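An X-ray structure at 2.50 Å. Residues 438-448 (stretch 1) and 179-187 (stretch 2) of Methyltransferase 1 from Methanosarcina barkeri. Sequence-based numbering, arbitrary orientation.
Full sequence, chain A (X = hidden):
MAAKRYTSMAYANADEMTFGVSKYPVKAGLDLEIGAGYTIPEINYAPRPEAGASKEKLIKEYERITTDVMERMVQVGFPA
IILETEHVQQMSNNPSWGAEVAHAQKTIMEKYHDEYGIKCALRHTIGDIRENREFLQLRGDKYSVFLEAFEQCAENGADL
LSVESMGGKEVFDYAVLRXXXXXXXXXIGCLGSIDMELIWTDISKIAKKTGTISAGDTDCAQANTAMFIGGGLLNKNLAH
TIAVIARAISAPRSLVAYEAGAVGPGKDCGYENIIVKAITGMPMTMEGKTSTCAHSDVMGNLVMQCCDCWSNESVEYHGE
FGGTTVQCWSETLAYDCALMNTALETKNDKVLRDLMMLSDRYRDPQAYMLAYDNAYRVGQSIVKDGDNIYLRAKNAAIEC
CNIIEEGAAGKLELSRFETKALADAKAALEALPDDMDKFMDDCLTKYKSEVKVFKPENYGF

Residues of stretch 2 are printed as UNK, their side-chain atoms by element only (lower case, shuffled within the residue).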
# COMPACT_ATOMS: atom_id res chain seq x y z
N LYS A 438 -33.98 -34.29 -9.33
CA LYS A 438 -33.01 -35.33 -9.66
C LYS A 438 -31.59 -34.98 -9.15
O LYS A 438 -30.96 -35.78 -8.42
CB LYS A 438 -32.97 -35.44 -11.17
CG LYS A 438 -32.42 -36.70 -11.81
CD LYS A 438 -31.94 -37.78 -10.91
CE LYS A 438 -31.36 -38.86 -11.81
NZ LYS A 438 -30.34 -39.72 -11.15
N PHE A 439 -31.09 -33.82 -9.56
CA PHE A 439 -29.76 -33.37 -9.21
C PHE A 439 -29.66 -33.20 -7.70
O PHE A 439 -28.71 -33.68 -7.06
CB PHE A 439 -29.42 -32.06 -9.92
CG PHE A 439 -28.03 -31.55 -9.64
CD1 PHE A 439 -26.92 -32.09 -10.32
CD2 PHE A 439 -27.82 -30.51 -8.73
CE1 PHE A 439 -25.63 -31.62 -10.09
CE2 PHE A 439 -26.55 -30.03 -8.49
CZ PHE A 439 -25.43 -30.59 -9.17
N MET A 440 -30.65 -32.53 -7.12
CA MET A 440 -30.64 -32.33 -5.69
C MET A 440 -30.51 -33.67 -5.00
O MET A 440 -29.63 -33.84 -4.13
CB MET A 440 -31.86 -31.54 -5.22
CG MET A 440 -31.85 -30.10 -5.72
SD MET A 440 -30.31 -29.17 -5.30
CE MET A 440 -30.77 -28.74 -3.62
N ASP A 441 -31.35 -34.63 -5.42
CA ASP A 441 -31.35 -35.95 -4.81
C ASP A 441 -30.07 -36.72 -5.03
O ASP A 441 -29.57 -37.30 -4.09
CB ASP A 441 -32.56 -36.82 -5.22
CG ASP A 441 -32.61 -38.15 -4.42
OD1 ASP A 441 -32.66 -38.08 -3.16
OD2 ASP A 441 -32.54 -39.24 -5.05
N ASP A 442 -29.54 -36.73 -6.26
CA ASP A 442 -28.23 -37.35 -6.53
C ASP A 442 -27.15 -36.79 -5.61
O ASP A 442 -26.35 -37.55 -5.04
CB ASP A 442 -27.76 -37.13 -7.99
CG ASP A 442 -28.50 -38.00 -9.00
OD1 ASP A 442 -29.29 -38.89 -8.60
OD2 ASP A 442 -28.28 -37.80 -10.21
N CYS A 443 -27.14 -35.45 -5.45
CA CYS A 443 -26.08 -34.79 -4.70
C CYS A 443 -26.23 -35.02 -3.21
O CYS A 443 -25.21 -35.29 -2.51
CB CYS A 443 -26.00 -33.29 -5.00
SG CYS A 443 -25.53 -32.93 -6.69
N LEU A 444 -27.47 -34.90 -2.72
CA LEU A 444 -27.74 -35.16 -1.31
C LEU A 444 -27.07 -36.48 -0.89
O LEU A 444 -26.29 -36.52 0.07
CB LEU A 444 -29.23 -35.26 -1.02
CG LEU A 444 -29.78 -34.68 0.29
CD1 LEU A 444 -31.01 -35.44 0.77
CD2 LEU A 444 -28.73 -34.56 1.38
N THR A 445 -27.34 -37.54 -1.64
CA THR A 445 -26.83 -38.83 -1.20
C THR A 445 -25.33 -38.96 -1.46
O THR A 445 -24.60 -39.44 -0.60
CB THR A 445 -27.68 -40.07 -1.71
OG1 THR A 445 -27.01 -40.72 -2.79
CG2 THR A 445 -29.12 -39.68 -2.10
N LYS A 446 -24.86 -38.50 -2.61
CA LYS A 446 -23.40 -38.47 -2.85
C LYS A 446 -22.58 -37.72 -1.77
O LYS A 446 -21.64 -38.28 -1.24
CB LYS A 446 -23.08 -37.97 -4.26
CG LYS A 446 -21.59 -37.78 -4.56
CD LYS A 446 -21.41 -37.17 -5.97
CE LYS A 446 -19.95 -36.97 -6.31
NZ LYS A 446 -19.27 -38.23 -6.65
N TYR A 447 -22.94 -36.48 -1.43
CA TYR A 447 -22.18 -35.73 -0.39
C TYR A 447 -22.43 -36.14 1.07
O TYR A 447 -21.55 -35.98 1.92
CB TYR A 447 -22.20 -34.19 -0.64
CG TYR A 447 -21.68 -33.96 -2.03
CD1 TYR A 447 -20.34 -34.20 -2.34
CD2 TYR A 447 -22.54 -33.60 -3.06
CE1 TYR A 447 -19.87 -34.07 -3.62
CE2 TYR A 447 -22.09 -33.48 -4.35
CZ TYR A 447 -20.74 -33.71 -4.63
OH TYR A 447 -20.27 -33.57 -5.93
N LYS A 448 -23.59 -36.73 1.35
CA LYS A 448 -23.79 -37.39 2.64
C LYS A 448 -22.74 -38.49 2.86
O LYS A 448 -22.12 -38.58 3.91
CB LYS A 448 -25.16 -37.99 2.70
CG LYS A 448 -26.20 -37.10 3.33
CD LYS A 448 -27.57 -37.77 3.15
CE LYS A 448 -28.26 -38.04 4.48
NZ LYS A 448 -29.74 -37.76 4.35
N UNK A 179 -11.54 -31.28 -8.56
CA UNK A 179 -12.11 -31.04 -9.90
C UNK A 179 -13.52 -31.62 -10.01
O UNK A 179 -13.95 -32.08 -11.07
o UNK A 179 -9.74 -29.67 -10.59
n UNK A 179 -8.86 -31.40 -11.71
c UNK A 179 -9.86 -30.80 -11.08
c UNK A 179 -11.19 -31.58 -10.99
N UNK A 180 -14.24 -31.60 -8.89
CA UNK A 180 -15.60 -32.07 -8.85
C UNK A 180 -16.51 -30.90 -9.25
O UNK A 180 -17.03 -30.14 -8.40
c UNK A 180 -15.94 -32.66 -7.47
c UNK A 180 -17.34 -33.25 -7.42
o UNK A 180 -18.10 -33.13 -8.42
o UNK A 180 -17.69 -33.86 -6.38
N UNK A 181 -16.67 -30.73 -10.56
CA UNK A 181 -17.47 -29.65 -11.10
C UNK A 181 -18.95 -29.67 -10.66
O UNK A 181 -19.47 -28.64 -10.18
c UNK A 181 -18.16 -28.45 -13.13
c UNK A 181 -15.00 -28.56 -12.30
c UNK A 181 -15.90 -29.57 -13.05
c UNK A 181 -17.37 -29.61 -12.61
N UNK A 182 -19.63 -30.84 -10.77
CA UNK A 182 -20.97 -30.96 -10.20
C UNK A 182 -21.04 -30.56 -8.72
O UNK A 182 -22.01 -29.93 -8.30
c UNK A 182 -20.50 -32.85 -11.59
c UNK A 182 -21.27 -32.46 -10.38
c UNK A 182 -19.21 -32.10 -11.43
N UNK A 183 -20.03 -30.93 -7.94
CA UNK A 183 -19.97 -30.53 -6.53
C UNK A 183 -19.92 -29.01 -6.41
O UNK A 183 -20.62 -28.41 -5.57
N UNK A 184 -19.12 -28.38 -7.26
CA UNK A 184 -19.13 -26.92 -7.36
C UNK A 184 -20.53 -26.38 -7.61
O UNK A 184 -20.98 -25.49 -6.87
c UNK A 184 -16.68 -26.08 -8.16
c UNK A 184 -15.81 -26.57 -9.32
c UNK A 184 -18.15 -26.45 -8.44
c UNK A 184 -16.11 -26.53 -6.81
N UNK A 185 -21.21 -26.91 -8.63
CA UNK A 185 -22.61 -26.55 -8.95
C UNK A 185 -23.56 -26.70 -7.77
O UNK A 185 -24.42 -25.84 -7.50
c UNK A 185 -24.07 -26.74 -11.15
c UNK A 185 -23.14 -27.38 -10.11
c UNK A 185 -25.07 -25.74 -10.56
c UNK A 185 -24.81 -27.77 -11.93
N UNK A 186 -23.39 -27.79 -7.02
CA UNK A 186 -24.29 -28.07 -5.94
C UNK A 186 -24.01 -27.16 -4.75
O UNK A 186 -24.93 -26.51 -4.24
c UNK A 186 -25.29 -31.02 -2.19
c UNK A 186 -24.49 -30.55 -3.26
c UNK A 186 -26.46 -29.97 -4.51
c UNK A 186 -27.27 -30.45 -3.44
o UNK A 186 -27.42 -31.40 -1.26
c UNK A 186 -26.66 -30.97 -2.30
c UNK A 186 -24.20 -29.56 -5.57
c UNK A 186 -25.06 -30.01 -4.42
N UNK A 187 -22.75 -27.13 -4.31
CA UNK A 187 -22.34 -26.29 -3.17
C UNK A 187 -22.67 -24.83 -3.34
O UNK A 187 -23.29 -24.22 -2.47
c UNK A 187 -20.85 -26.43 -2.84
o UNK A 187 -20.07 -26.30 -4.00
O HOH W 1 -29.87 -31.96 -1.86

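Position 179 carries two carbons, the second bonded to one oxygen and one nitrogen. That is a carboxamide one carbon from CA, hence Asn 179; its side chain is out of reach of stretch 1.

Position 180 has the same skeleton but ends in two oxygens, a carboxylate: Asp 180. Its CA-to-CB bond points toward stretch 1, and Tyr 447 OH donates a hydrogen bond to Asp 180 OD2 at 2.6 Å. The other oxygen, OD1, accepts from the backbone N of position 183 at 3.0 Å with an angle of 155°, so the residue is the N-cap of the helix that follows.

Position 181 has four carbons, forked at the first, with one arm two carbons long. This is Ile 181, pointing away from stretch 1.

At 182, three carbons close a ring onto the backbone N, which defines Pro 182. Its carbonyl O lies 3.6 Å from Phe 439 CZ, at the ring edge.

Position 183 has no side-chain atoms and is Gly 183. Tyr 447 OH sits 3.1 Å from Gly 183 CA; an ideally placed CB would fall 2.9 Å from that same OH, a clash.

Four carbons forked at the second mark position 184 as Leu 184, which points away and makes no contact with stretch 1.

Position 185 repeats that pattern, so it is Leu 185, but it points toward the partner helix: its CD1 lies 4.0 Å from Phe 439 CZ.

Position 186 shows one carbon, then a six-carbon ring bearing an oxygen: Tyr 186. Cys 443 CB stands 3.2 Å from the ring centroid, 7° off the normal, a CH-pi contact over the face. Met 440 SD approaches the edge, 3.8 Å from Tyr 186 CE1. The Tyr 447 ring is inclined by only 19°, but the rings are slid apart, with centroids separated by 5.7 Å.

Position 187, one carbon then one oxygen, is Ser 187. Its OG turns back to its own helix, donating to Gly 183 O at 2.7 Å.

The contact therefore works as a knob in a hole. The helices cross at -107°, and Tyr 186 enters a pocket formed by Phe 439, Met 440, Cys 443 and Tyr 447, with the largest covered area of any residue here. A water extends the hold, hydrogen-bonded to Tyr 186 OH at 2.6 Å and donating to Met 440 O at 3.0 Å. Tyr 447 adds the direct polar tie, its hydroxyl reaching the capping Asp 180 across the space left open at Gly 183.

Stretch 2 (179-187) NDIPGLLYS
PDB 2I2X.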